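PDB 2EP5: malonyl CoA reductase (malonate semialdehyde-forming) from Sulfolobus tokodaii, which probably catalyses the NADP-dependent interconversion of malonyl-CoA and malonate semialdehyde, as a member of the aspartate-semialdehyde dehydrogenase family. Local coordinates for residues 110-115 and 209-214; 104-109 and 145-150; 116-121 and 130-135. One frame throughout, in Å; residues are numbered along the deposited sequence.

In the fold
Along the chain, strand 103-106 runs into the loop 110-121, which supplies one side of both interaction 1 and interaction 3. Interaction 3 comes back first: 116-121 meets 130-135 after only eight residues, where the chain enters helix 132-140. The next strand, 144-147, then lies down beside 103-106 in interaction 2, closing a 35-residue loop within which interaction 3 is nested. Interaction 1 closes last, when helix 204-215 returns to 110-115; it encloses interaction 3 and crosses interaction 2, since their segments alternate. Together the three join the strand outermost in this chain's parallel nucleotide-binding sheet to its crossover connection and to a helix of the dimerisation region.

Interaction 1 (110-115 and 209-214); sequences PFRMDP and AKELTK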
ATOM      1  N   PRO A 110     -11.670 -22.303 -20.960  1.00 20.94           N
ATOM      2  CA  PRO A 110     -12.392 -23.023 -22.021  1.00 21.39           C
ATOM      3  C   PRO A 110     -12.567 -24.530 -21.773  1.00 21.95           C
ATOM      4  O   PRO A 110     -11.626 -25.215 -21.372  1.00 21.75           O
ATOM      5  CB  PRO A 110     -11.552 -22.733 -23.263  1.00 21.67           C
ATOM      6  CG  PRO A 110     -11.031 -21.345 -22.982  1.00 19.60           C
ATOM      7  CD  PRO A 110     -10.604 -21.462 -21.532  1.00 19.74           C
ATOM      8  N   PHE A 111     -13.786 -25.022 -21.994  1.00 20.48           N
ATOM      9  CA  PHE A 111     -14.114 -26.436 -21.816  1.00 21.92           C
ATOM     10  C   PHE A 111     -14.318 -26.899 -20.372  1.00 22.81           C
ATOM     11  O   PHE A 111     -14.795 -28.011 -20.146  1.00 22.83           O
ATOM     12  CB  PHE A 111     -13.039 -27.323 -22.451  1.00 23.74           C
ATOM     13  CG  PHE A 111     -12.981 -27.238 -23.947  1.00 26.33           C
ATOM     14  CD1 PHE A 111     -14.035 -27.710 -24.726  1.00 27.24           C
ATOM     15  CD2 PHE A 111     -11.867 -26.686 -24.580  1.00 26.71           C
ATOM     16  CE1 PHE A 111     -13.984 -27.635 -26.119  1.00 27.86           C
ATOM     17  CE2 PHE A 111     -11.804 -26.604 -25.969  1.00 27.57           C
ATOM     18  CZ  PHE A 111     -12.869 -27.081 -26.742  1.00 28.81           C
ATOM     19  N   ARG A 112     -13.966 -26.068 -19.393  1.00 23.01           N
ATOM     20  CA  ARG A 112     -14.104 -26.479 -17.993  1.00 23.22           C
ATOM     21  C   ARG A 112     -15.466 -27.069 -17.657  1.00 22.69           C
ATOM     22  O   ARG A 112     -15.571 -27.979 -16.832  1.00 23.61           O
ATOM     23  CB  ARG A 112     -13.841 -25.309 -17.051  1.00 21.45           C
ATOM     24  CG  ARG A 112     -12.389 -25.040 -16.751  1.00 24.28           C
ATOM     25  CD  ARG A 112     -12.315 -23.923 -15.721  1.00 25.38           C
ATOM     26  NE  ARG A 112     -10.995 -23.324 -15.585  1.00 21.28           N
ATOM     27  CZ  ARG A 112     -10.814 -22.062 -15.211  1.00 22.25           C
ATOM     28  NH1 ARG A 112     -11.869 -21.296 -14.952  1.00 20.09           N
ATOM     29  NH2 ARG A 112      -9.591 -21.563 -15.092  1.00 19.32           N
ATOM     30  N   MET A 113     -16.508 -26.554 -18.298  1.00 22.69           N
ATOM     31  CA  MET A 113     -17.855 -27.032 -18.037  1.00 22.31           C
ATOM     32  C   MET A 113     -18.393 -27.984 -19.113  1.00 21.93           C
ATOM     33  O   MET A 113     -19.593 -28.251 -19.170  1.00 21.61           O
ATOM     34  CB  MET A 113     -18.796 -25.837 -17.841  1.00 20.22           C
ATOM     35  CG  MET A 113     -18.465 -24.977 -16.614  1.00 19.62           C
ATOM     36  SD  MET A 113     -18.446 -25.900 -15.029  1.00 22.82           S
ATOM     37  CE  MET A 113     -20.215 -26.227 -14.779  1.00 22.33           C
ATOM     38  N   ASP A 114     -17.505 -28.505 -19.955  1.00 21.27           N
ATOM     39  CA  ASP A 114     -17.914 -29.447 -20.991  1.00 20.75           C
ATOM     40  C   ASP A 114     -18.205 -30.756 -20.271  1.00 21.89           C
ATOM     41  O   ASP A 114     -17.356 -31.268 -19.552  1.00 22.35           O
ATOM     42  CB  ASP A 114     -16.796 -29.654 -22.017  1.00 21.80           C
ATOM     43  CG  ASP A 114     -17.228 -30.529 -23.188  1.00 21.67           C
ATOM     44  OD1 ASP A 114     -17.588 -31.705 -22.965  1.00 24.67           O
ATOM     45  OD2 ASP A 114     -17.213 -30.039 -24.332  1.00 21.04           O
ATOM     46  N   PRO A 115     -19.419 -31.302 -20.446  1.00 23.82           N
ATOM     47  CA  PRO A 115     -19.905 -32.551 -19.841  1.00 24.53           C
ATOM     48  C   PRO A 115     -19.019 -33.773 -20.060  1.00 26.29           C
ATOM     49  O   PRO A 115     -19.101 -34.740 -19.304  1.00 27.81           O
ATOM     50  CB  PRO A 115     -21.279 -32.738 -20.481  1.00 25.57           C
ATOM     51  CG  PRO A 115     -21.719 -31.338 -20.758  1.00 25.92           C
ATOM     52  CD  PRO A 115     -20.465 -30.697 -21.290  1.00 24.97           C
ATOM     53  N   ALA A 209     -19.771 -20.249  -8.898  1.00 20.61           N
ATOM     54  CA  ALA A 209     -21.001 -20.989  -8.640  1.00 21.85           C
ATOM     55  C   ALA A 209     -21.161 -22.226  -9.524  1.00 19.92           C
ATOM     56  O   ALA A 209     -21.412 -23.318  -9.025  1.00 21.52           O
ATOM     57  CB  ALA A 209     -22.216 -20.063  -8.803  1.00 20.44           C
ATOM     58  N   LYS A 210     -21.015 -22.062 -10.831  1.00 20.48           N
ATOM     59  CA  LYS A 210     -21.164 -23.192 -11.739  1.00 22.73           C
ATOM     60  C   LYS A 210     -20.100 -24.267 -11.548  1.00 22.79           C
ATOM     61  O   LYS A 210     -20.422 -25.450 -11.395  1.00 23.01           O
ATOM     62  CB  LYS A 210     -21.150 -22.711 -13.192  1.00 25.66           C
ATOM     63  CG  LYS A 210     -22.309 -21.792 -13.544  1.00 28.86           C
ATOM     64  CD  LYS A 210     -22.357 -21.509 -15.049  1.00 33.35           C
ATOM     65  CE  LYS A 210     -23.434 -20.474 -15.383  1.00 34.94           C
ATOM     66  NZ  LYS A 210     -24.748 -20.832 -14.766  1.00 34.89           N
ATOM     67  N   GLU A 211     -18.833 -23.862 -11.557  1.00 22.47           N
ATOM     68  CA  GLU A 211     -17.737 -24.815 -11.396  1.00 21.68           C
ATOM     69  C   GLU A 211     -17.815 -25.575 -10.082  1.00 20.06           C
ATOM     70  O   GLU A 211     -17.477 -26.752 -10.017  1.00 20.15           O
ATOM     71  CB  GLU A 211     -16.392 -24.100 -11.513  1.00 20.99           C
ATOM     72  CG  GLU A 211     -16.027 -23.749 -12.941  1.00 21.87           C
ATOM     73  CD  GLU A 211     -14.717 -22.986 -13.043  1.00 23.18           C
ATOM     74  OE1 GLU A 211     -13.768 -23.327 -12.307  1.00 20.31           O
ATOM     75  OE2 GLU A 211     -14.635 -22.055 -13.867  1.00 23.06           O
ATOM     76  N   LEU A 212     -18.265 -24.903  -9.033  1.00 20.13           N
ATOM     77  CA  LEU A 212     -18.396 -25.548  -7.730  1.00 22.34           C
ATOM     78  C   LEU A 212     -19.411 -26.702  -7.850  1.00 23.86           C
ATOM     79  O   LEU A 212     -19.303 -27.726  -7.167  1.00 24.39           O
ATOM     80  CB  LEU A 212     -18.859 -24.512  -6.700  1.00 21.31           C
ATOM     81  CG  LEU A 212     -18.128 -24.404  -5.354  1.00 21.69           C
ATOM     82  CD1 LEU A 212     -16.629 -24.444  -5.543  1.00 19.01           C
ATOM     83  CD2 LEU A 212     -18.553 -23.117  -4.668  1.00 16.42           C
ATOM     84  N   THR A 213     -20.387 -26.528  -8.741  1.00 22.52           N
ATOM     85  CA  THR A 213     -21.419 -27.537  -8.987  1.00 21.90           C
ATOM     86  C   THR A 213     -20.837 -28.822  -9.596  1.00 21.76           C
ATOM     87  O   THR A 213     -21.273 -29.936  -9.273  1.00 20.86           O
ATOM     88  CB  THR A 213     -22.506 -26.972  -9.934  1.00 21.77           C
ATOM     89  OG1 THR A 213     -23.416 -26.159  -9.181  1.00 21.94           O
ATOM     90  CG2 THR A 213     -23.255 -28.072 -10.607  1.00 20.58           C
ATOM     91  N   LYS A 214     -19.849 -28.668 -10.471  1.00 19.96           N
ATOM     92  CA  LYS A 214     -19.216 -29.816 -11.108  1.00 18.96           C
ATOM     93  C   LYS A 214     -18.148 -30.445 -10.216  1.00 19.66           C
ATOM     94  O   LYS A 214     -18.019 -31.663 -10.159  1.00 19.20           O
ATOM     95  CB  LYS A 214     -18.596 -29.400 -12.437  1.00 17.66           C
ATOM     96  CG  LYS A 214     -18.088 -30.561 -13.270  1.00 18.40           C
ATOM     97  CD  LYS A 214     -17.624 -30.067 -14.633  1.00 16.90           C
ATOM     98  CE  LYS A 214     -17.173 -31.213 -15.516  1.00 16.69           C
ATOM     99  NZ  LYS A 214     -16.841 -30.718 -16.876  1.00 15.92           N
TER
HETATM  100  O   HOH W   1     -19.732 -30.253 -17.017  1.00 41.40           O
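A mainly polar contact, with one thioether packed at its exposed side, joins a loop of the NAD-binding region, 110-115, to helix 204-215 of the dimerisation region. Its centre is the buried Lys214. With CG anti to the backbone N (chi1 -172°) and every later torsion extended, the side chain reaches straight across to the type I turn Phe111-Asp114. There NZ donates to Arg112 O at 3.0 Å and to Asp114 O at 2.8 Å, approaching both from above the carbonyl planes. Val117 O also accepts from NZ, and a water lies 2.9 Å from NZ, so four oxygens share its three N-H bonds; three of the four are backbone carbonyls, whose dipoles probably stabilise the charge. A methionine here would take away the donor these carbonyls share and would probably loosen the turn from the helix. Alongside, Arg112 NH1 forms a salt bridge with Glu211 OE2 on its syn lone pair (3.1 Å, N-H...O 142°), the two flat groups turned 62° apart. Arg112 NH2 is held by Asn107 O, and Glu211 OE1 accepts from Asn150 N. Met113, bent at chi2 and chi3, lays SD 3.9 Å from Glu211 CG and brings CE to 3.5 Å from Lys210 O. Beyond the contact, Pro110 rests on helix 87-99, Phe111 and Arg112 touch strand 144-147, and Leu212 turns to helix 151-160.

Interaction 2 (104-109 and 145-150); sequences VVSNAS and LVKNPN
A buried lysine curls over the end of the strand next to its own: Lys147, bent at chi2 (-73°), folds back so that NZ donates to Ser106 OG and Ala108 O, both at 2.8 Å, the carbonyl being approached from above its plane. Glu94 of helix 87-99 takes part as well, with OE1 in a salt bridge to Lys147 NZ and OE2 hydrogen-bonded to Ser106 OG, and so probably balances the buried charge. The frame is a beta-alpha-beta crossover in the Rossmann-type domain. Strand 104-106 runs parallel to 145-147, the outermost strand of the sheet within this chain, with axes 4.8 Å apart. Val104 pairs with Leu145, Val105 with Val146 and Ser106 with Lys147. Val146 N donates to Val104 O nearly along the C=O axis, and Ser106 N to Val146 O almost straight (172°). One residue beyond strand 145-147, Asn148 N still reaches Ser106 O at 2.9 Å. Val104 and Leu145 lie side by side on the sheet face that carries Ser106 and Lys147, with Val104 CB 3.8 Å from Leu145 CD1. Val105 and Val146 point to the other face, toward Met344 of helix 334-347. Asn150 caps the helix bearing Cys151, the predicted acyl-thioester residue. Ser106 OG also accepts from Ala108 N at 3.0 Å, closing an ST turn.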
ATOM      1  N   VAL A 104      -3.802 -33.265 -23.072  1.00 25.30           N
ATOM      2  CA  VAL A 104      -3.683 -31.917 -22.528  1.00 24.07           C
ATOM      3  C   VAL A 104      -4.349 -31.743 -21.167  1.00 24.54           C
ATOM      4  O   VAL A 104      -5.503 -32.144 -20.978  1.00 25.74           O
ATOM      5  CB  VAL A 104      -4.313 -30.876 -23.493  1.00 25.45           C
ATOM      6  CG1 VAL A 104      -4.148 -29.471 -22.935  1.00 22.56           C
ATOM      7  CG2 VAL A 104      -3.683 -30.984 -24.870  1.00 24.78           C
ATOM      8  N   VAL A 105      -3.613 -31.143 -20.230  1.00 22.91           N
ATOM      9  CA  VAL A 105      -4.107 -30.844 -18.882  1.00 20.46           C
ATOM     10  C   VAL A 105      -3.953 -29.326 -18.766  1.00 22.26           C
ATOM     11  O   VAL A 105      -2.833 -28.797 -18.741  1.00 22.67           O
ATOM     12  CB  VAL A 105      -3.269 -31.527 -17.782  1.00 19.62           C
ATOM     13  CG1 VAL A 105      -3.871 -31.231 -16.412  1.00 18.14           C
ATOM     14  CG2 VAL A 105      -3.222 -33.026 -18.014  1.00 17.57           C
ATOM     15  N   SER A 106      -5.081 -28.629 -18.695  1.00 20.80           N
ATOM     16  CA  SER A 106      -5.074 -27.174 -18.672  1.00 21.40           C
ATOM     17  C   SER A 106      -5.854 -26.499 -17.554  1.00 22.21           C
ATOM     18  O   SER A 106      -6.892 -27.009 -17.112  1.00 24.06           O
ATOM     19  CB  SER A 106      -5.597 -26.674 -20.023  1.00 20.17           C
ATOM     20  OG  SER A 106      -6.042 -25.337 -19.942  1.00 21.87           O
ATOM     21  N   ASN A 107      -5.357 -25.349 -17.091  1.00 19.91           N
ATOM     22  CA  ASN A 107      -6.072 -24.619 -16.055  1.00 19.51           C
ATOM     23  C   ASN A 107      -6.773 -23.385 -16.619  1.00 17.94           C
ATOM     24  O   ASN A 107      -7.252 -22.537 -15.873  1.00 20.10           O
ATOM     25  CB  ASN A 107      -5.160 -24.267 -14.850  1.00 17.33           C
ATOM     26  CG  ASN A 107      -3.856 -23.559 -15.240  1.00 19.00           C
ATOM     27  OD1 ASN A 107      -2.781 -23.919 -14.744  1.00 19.85           O
ATOM     28  ND2 ASN A 107      -3.943 -22.547 -16.094  1.00 14.58           N
ATOM     29  N   ALA A 108      -6.843 -23.297 -17.944  1.00 19.20           N
ATOM     30  CA  ALA A 108      -7.533 -22.186 -18.609  1.00 20.37           C
ATOM     31  C   ALA A 108      -9.021 -22.536 -18.646  1.00 20.91           C
ATOM     32  O   ALA A 108      -9.384 -23.704 -18.738  1.00 21.27           O
ATOM     33  CB  ALA A 108      -7.003 -21.997 -20.020  1.00 18.87           C
ATOM     34  N   SER A 109      -9.872 -21.518 -18.598  1.00 21.68           N
ATOM     35  CA  SER A 109     -11.330 -21.695 -18.571  1.00 21.57           C
ATOM     36  C   SER A 109     -12.077 -22.453 -19.688  1.00 21.25           C
ATOM     37  O   SER A 109     -13.040 -23.168 -19.407  1.00 22.74           O
ATOM     38  CB  SER A 109     -11.986 -20.330 -18.378  1.00 18.65           C
ATOM     39  OG  SER A 109     -11.664 -19.480 -19.453  1.00 20.63           O
ATOM     40  N   LEU A 145      -8.374 -34.476 -23.030  1.00 23.91           N
ATOM     41  CA  LEU A 145      -8.419 -33.147 -22.434  1.00 21.01           C
ATOM     42  C   LEU A 145      -8.953 -33.202 -21.008  1.00 22.25           C
ATOM     43  O   LEU A 145     -10.011 -33.792 -20.742  1.00 21.24           O
ATOM     44  CB  LEU A 145      -9.289 -32.200 -23.263  1.00 19.40           C
ATOM     45  CG  LEU A 145      -9.365 -30.773 -22.707  1.00 17.69           C
ATOM     46  CD1 LEU A 145      -7.981 -30.163 -22.691  1.00 17.68           C
ATOM     47  CD2 LEU A 145     -10.289 -29.923 -23.551  1.00 18.06           C
ATOM     48  N   VAL A 146      -8.198 -32.597 -20.092  1.00 21.66           N
ATOM     49  CA  VAL A 146      -8.569 -32.534 -18.679  1.00 19.63           C
ATOM     50  C   VAL A 146      -8.478 -31.069 -18.260  1.00 19.22           C
ATOM     51  O   VAL A 146      -7.600 -30.335 -18.712  1.00 20.29           O
ATOM     52  CB  VAL A 146      -7.617 -33.385 -17.793  1.00 19.81           C
ATOM     53  CG1 VAL A 146      -8.029 -33.272 -16.326  1.00 17.54           C
ATOM     54  CG2 VAL A 146      -7.655 -34.853 -18.238  1.00 17.87           C
ATOM     55  N   LYS A 147      -9.388 -30.634 -17.404  1.00 17.96           N
ATOM     56  CA  LYS A 147      -9.370 -29.251 -16.982  1.00 16.75           C
ATOM     57  C   LYS A 147      -9.275 -29.068 -15.482  1.00 16.11           C
ATOM     58  O   LYS A 147      -9.597 -29.965 -14.705  1.00 16.42           O
ATOM     59  CB  LYS A 147     -10.612 -28.538 -17.517  1.00 17.01           C
ATOM     60  CG  LYS A 147     -10.523 -28.176 -18.995  1.00 19.03           C
ATOM     61  CD  LYS A 147      -9.559 -27.010 -19.208  1.00 19.52           C
ATOM     62  CE  LYS A 147      -9.318 -26.738 -20.679  1.00 18.44           C
ATOM     63  NZ  LYS A 147      -8.703 -25.403 -20.900  1.00 20.05           N
ATOM     64  N   ASN A 148      -8.797 -27.898 -15.085  1.00 16.99           N
ATOM     65  CA  ASN A 148      -8.674 -27.534 -13.682  1.00 17.04           C
ATOM     66  C   ASN A 148      -9.562 -26.308 -13.527  1.00 17.91           C
ATOM     67  O   ASN A 148      -9.684 -25.498 -14.446  1.00 18.40           O
ATOM     68  CB  ASN A 148      -7.221 -27.209 -13.337  1.00 15.52           C
ATOM     69  CG  ASN A 148      -6.344 -28.440 -13.344  1.00 15.68           C
ATOM     70  OD1 ASN A 148      -5.380 -28.533 -14.104  1.00 14.70           O
ATOM     71  ND2 ASN A 148      -6.681 -29.401 -12.497  1.00 14.20           N
ATOM     72  N   PRO A 149     -10.193 -26.152 -12.362  1.00 19.11           N
ATOM     73  CA  PRO A 149     -11.076 -25.006 -12.145  1.00 19.91           C
ATOM     74  C   PRO A 149     -10.450 -23.650 -11.851  1.00 20.81           C
ATOM     75  O   PRO A 149      -9.243 -23.518 -11.640  1.00 21.34           O
ATOM     76  CB  PRO A 149     -11.955 -25.479 -10.989  1.00 21.56           C
ATOM     77  CG  PRO A 149     -10.978 -26.265 -10.160  1.00 21.38           C
ATOM     78  CD  PRO A 149     -10.226 -27.072 -11.210  1.00 19.57           C
ATOM     79  N   ASN A 150     -11.315 -22.644 -11.854  1.00 21.07           N
ATOM     80  CA  ASN A 150     -10.956 -21.273 -11.530  1.00 22.46           C
ATOM     81  C   ASN A 150     -10.291 -21.334 -10.147  1.00 22.68           C
ATOM     82  O   ASN A 150     -10.756 -22.061  -9.260  1.00 21.98           O
ATOM     83  CB  ASN A 150     -12.239 -20.424 -11.516  1.00 23.13           C
ATOM     84  CG  ASN A 150     -12.112 -19.160 -10.692  1.00 23.42           C
ATOM     85  OD1 ASN A 150     -12.383 -19.160  -9.488  1.00 24.58           O
ATOM     86  ND2 ASN A 150     -11.699 -18.072 -11.335  1.00 24.16           N
TER

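Interaction 3 (116-121 and 130-135); sequences DVPLIN and ELLKFQ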
ATOM      1  N   ASP A 116     -18.180 -33.740 -21.094  1.00 26.32           N
ATOM      2  CA  ASP A 116     -17.292 -34.867 -21.376  1.00 26.93           C
ATOM      3  C   ASP A 116     -15.866 -34.607 -20.910  1.00 28.05           C
ATOM      4  O   ASP A 116     -14.985 -35.458 -21.064  1.00 29.37           O
ATOM      5  CB  ASP A 116     -17.275 -35.175 -22.874  1.00 26.62           C
ATOM      6  CG  ASP A 116     -18.656 -35.445 -23.425  1.00 27.45           C
ATOM      7  OD1 ASP A 116     -19.417 -36.200 -22.781  1.00 25.32           O
ATOM      8  OD2 ASP A 116     -18.975 -34.905 -24.505  1.00 29.44           O
ATOM      9  N   VAL A 117     -15.637 -33.430 -20.339  1.00 26.67           N
ATOM     10  CA  VAL A 117     -14.308 -33.072 -19.875  1.00 25.00           C
ATOM     11  C   VAL A 117     -14.273 -32.989 -18.355  1.00 25.28           C
ATOM     12  O   VAL A 117     -15.051 -32.259 -17.740  1.00 24.64           O
ATOM     13  CB  VAL A 117     -13.874 -31.725 -20.479  1.00 24.31           C
ATOM     14  CG1 VAL A 117     -12.460 -31.390 -20.058  1.00 21.81           C
ATOM     15  CG2 VAL A 117     -13.985 -31.788 -21.997  1.00 22.89           C
ATOM     16  N   PRO A 118     -13.366 -33.747 -17.724  1.00 25.08           N
ATOM     17  CA  PRO A 118     -13.264 -33.728 -16.261  1.00 23.67           C
ATOM     18  C   PRO A 118     -12.679 -32.399 -15.769  1.00 22.49           C
ATOM     19  O   PRO A 118     -11.728 -31.883 -16.361  1.00 20.52           O
ATOM     20  CB  PRO A 118     -12.320 -34.894 -15.955  1.00 23.70           C
ATOM     21  CG  PRO A 118     -12.282 -35.707 -17.249  1.00 26.04           C
ATOM     22  CD  PRO A 118     -12.381 -34.667 -18.311  1.00 23.89           C
ATOM     23  N   LEU A 119     -13.268 -31.841 -14.712  1.00 21.09           N
ATOM     24  CA  LEU A 119     -12.777 -30.595 -14.108  1.00 21.59           C
ATOM     25  C   LEU A 119     -12.201 -31.091 -12.790  1.00 20.95           C
ATOM     26  O   LEU A 119     -12.937 -31.409 -11.857  1.00 20.96           O
ATOM     27  CB  LEU A 119     -13.921 -29.610 -13.863  1.00 20.03           C
ATOM     28  CG  LEU A 119     -13.524 -28.196 -13.426  1.00 20.42           C
ATOM     29  CD1 LEU A 119     -12.541 -27.586 -14.430  1.00 18.97           C
ATOM     30  CD2 LEU A 119     -14.773 -27.340 -13.308  1.00 19.43           C
ATOM     31  N   ILE A 120     -10.879 -31.163 -12.719  1.00 21.36           N
ATOM     32  CA  ILE A 120     -10.239 -31.715 -11.543  1.00 22.38           C
ATOM     33  C   ILE A 120      -9.571 -30.841 -10.499  1.00 23.98           C
ATOM     34  O   ILE A 120      -8.884 -29.869 -10.802  1.00 23.27           O
ATOM     35  CB  ILE A 120      -9.188 -32.783 -11.950  1.00 21.78           C
ATOM     36  CG1 ILE A 120      -9.834 -33.835 -12.860  1.00 22.11           C
ATOM     37  CG2 ILE A 120      -8.613 -33.464 -10.705  1.00 19.80           C
ATOM     38  CD1 ILE A 120     -11.005 -34.562 -12.229  1.00 21.91           C
ATOM     39  N   ASN A 121      -9.810 -31.241  -9.253  1.00 25.57           N
ATOM     40  CA  ASN A 121      -9.211 -30.672  -8.057  1.00 28.47           C
ATOM     41  C   ASN A 121      -8.992 -32.004  -7.344  1.00 28.41           C
ATOM     42  O   ASN A 121      -9.882 -32.513  -6.657  1.00 27.04           O
ATOM     43  CB  ASN A 121     -10.176 -29.780  -7.268  1.00 28.20           C
ATOM     44  CG  ASN A 121      -9.459 -28.997  -6.174  1.00 30.11           C
ATOM     45  OD1 ASN A 121      -8.272 -29.224  -5.924  1.00 26.73           O
ATOM     46  ND2 ASN A 121     -10.169 -28.076  -5.519  1.00 29.20           N
ATOM     47  N   GLU A 130     -12.674 -40.735 -14.641  1.00 29.79           N
ATOM     48  CA  GLU A 130     -13.244 -41.861 -15.363  1.00 32.30           C
ATOM     49  C   GLU A 130     -13.920 -41.386 -16.642  1.00 31.60           C
ATOM     50  O   GLU A 130     -14.143 -42.177 -17.562  1.00 32.66           O
ATOM     51  CB  GLU A 130     -14.257 -42.604 -14.491  1.00 34.31           C
ATOM     52  CG  GLU A 130     -13.666 -43.197 -13.229  1.00 39.30           C
ATOM     53  CD  GLU A 130     -14.313 -44.517 -12.865  1.00 43.66           C
ATOM     54  OE1 GLU A 130     -14.209 -45.461 -13.678  1.00 46.52           O
ATOM     55  OE2 GLU A 130     -14.924 -44.614 -11.776  1.00 44.47           O
ATOM     56  N   LEU A 131     -14.250 -40.098 -16.698  1.00 29.88           N
ATOM     57  CA  LEU A 131     -14.891 -39.538 -17.882  1.00 29.40           C
ATOM     58  C   LEU A 131     -13.985 -39.723 -19.078  1.00 28.04           C
ATOM     59  O   LEU A 131     -14.450 -39.740 -20.214  1.00 28.53           O
ATOM     60  CB  LEU A 131     -15.168 -38.042 -17.715  1.00 30.77           C
ATOM     61  CG  LEU A 131     -16.423 -37.580 -16.978  1.00 34.16           C
ATOM     62  CD1 LEU A 131     -16.478 -36.050 -17.000  1.00 34.31           C
ATOM     63  CD2 LEU A 131     -17.668 -38.160 -17.640  1.00 33.03           C
ATOM     64  N   LEU A 132     -12.689 -39.857 -18.819  1.00 26.10           N
ATOM     65  CA  LEU A 132     -11.721 -40.015 -19.893  1.00 26.54           C
ATOM     66  C   LEU A 132     -11.923 -41.294 -20.696  1.00 27.23           C
ATOM     67  O   LEU A 132     -11.494 -41.382 -21.844  1.00 27.10           O
ATOM     68  CB  LEU A 132     -10.296 -39.972 -19.328  1.00 24.85           C
ATOM     69  CG  LEU A 132      -9.839 -38.609 -18.798  1.00 23.44           C
ATOM     70  CD1 LEU A 132      -8.406 -38.701 -18.267  1.00 22.24           C
ATOM     71  CD2 LEU A 132      -9.940 -37.577 -19.909  1.00 21.01           C
ATOM     72  N   LYS A 133     -12.584 -42.276 -20.095  1.00 29.10           N
ATOM     73  CA  LYS A 133     -12.830 -43.558 -20.755  1.00 32.21           C
ATOM     74  C   LYS A 133     -13.769 -43.478 -21.954  1.00 31.04           C
ATOM     75  O   LYS A 133     -13.778 -44.372 -22.788  1.00 30.87           O
ATOM     76  CB  LYS A 133     -13.406 -44.564 -19.754  1.00 34.74           C
ATOM     77  CG  LYS A 133     -12.416 -45.049 -18.703  1.00 40.51           C
ATOM     78  CD  LYS A 133     -13.094 -45.942 -17.665  1.00 44.21           C
ATOM     79  CE  LYS A 133     -13.791 -47.137 -18.314  1.00 48.55           C
ATOM     80  NZ  LYS A 133     -14.438 -48.043 -17.315  1.00 50.52           N
ATOM     81  N   PHE A 134     -14.540 -42.401 -22.050  1.00 31.39           N
ATOM     82  CA  PHE A 134     -15.507 -42.256 -23.131  1.00 31.10           C
ATOM     83  C   PHE A 134     -15.361 -40.956 -23.903  1.00 30.13           C
ATOM     84  O   PHE A 134     -16.101 -40.704 -24.860  1.00 30.17           O
ATOM     85  CB  PHE A 134     -16.914 -42.340 -22.538  1.00 33.83           C
ATOM     86  CG  PHE A 134     -17.086 -43.470 -21.561  1.00 35.53           C
ATOM     87  CD1 PHE A 134     -17.364 -44.760 -22.007  1.00 35.91           C
ATOM     88  CD2 PHE A 134     -16.928 -43.250 -20.193  1.00 36.72           C
ATOM     89  CE1 PHE A 134     -17.485 -45.818 -21.107  1.00 34.61           C
ATOM     90  CE2 PHE A 134     -17.044 -44.304 -19.281  1.00 36.95           C
ATOM     91  CZ  PHE A 134     -17.324 -45.593 -19.744  1.00 36.43           C
ATOM     92  N   GLN A 135     -14.405 -40.134 -23.492  1.00 28.30           N
ATOM     93  CA  GLN A 135     -14.185 -38.844 -24.132  1.00 26.84           C
ATOM     94  C   GLN A 135     -13.863 -38.931 -25.624  1.00 26.85           C
ATOM     95  O   GLN A 135     -14.515 -38.284 -26.440  1.00 27.05           O
ATOM     96  CB  GLN A 135     -13.078 -38.080 -23.396  1.00 23.63           C
ATOM     97  CG  GLN A 135     -12.747 -36.730 -24.002  1.00 22.41           C
ATOM     98  CD  GLN A 135     -11.772 -35.934 -23.153  1.00 24.44           C
ATOM     99  OE1 GLN A 135     -12.121 -35.452 -22.077  1.00 25.56           O
ATOM    100  NE2 GLN A 135     -10.541 -35.797 -23.631  1.00 23.98           N
TER
HETATM  101  O   HOH W   2     -16.301 -38.304 -21.563  1.00 20.47           O
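Leu131 carries this packing between the loop 116-121 and the turn of 3-10 helix that leads into helix 132-140, both within the beta-alpha-beta crossover that connects parallel strands 103-106 and 144-147 of the Rossmann-type domain. Leu131 CB lies 3.7 Å from Pro118 CG, the two side chains sliding past each other in opposite directions. CG is set anti to the carbonyl carbon (chi1 -83°), and the extended second torsion (chi2 -178°) carries CD1 onward along the loop backbone, where it sits 3.9 Å from Pro118 N and 4.0 Å from Val117 C. Within this contact the tip lies against the backbone at the Val117-Pro118 peptide. Leu132 meets the proline ring at about a right angle, its CD2 4.0 Å from Pro118 CG, so CG of the ring touches both leucines; Leu132 also reaches Ile144 and Met344. One water bridges the two backbones, donating to Leu131 O at 2.7 Å and to Asp116 O at 3.2 Å. Pro118 is also hydrogen-bonded through its backbone to Lys147 of strand 144-147. With one water bridging two carbonyls and no salt bridge, this chiefly apolar contact is probably held mostly by the proline ring fitted against Leu131 and Leu132.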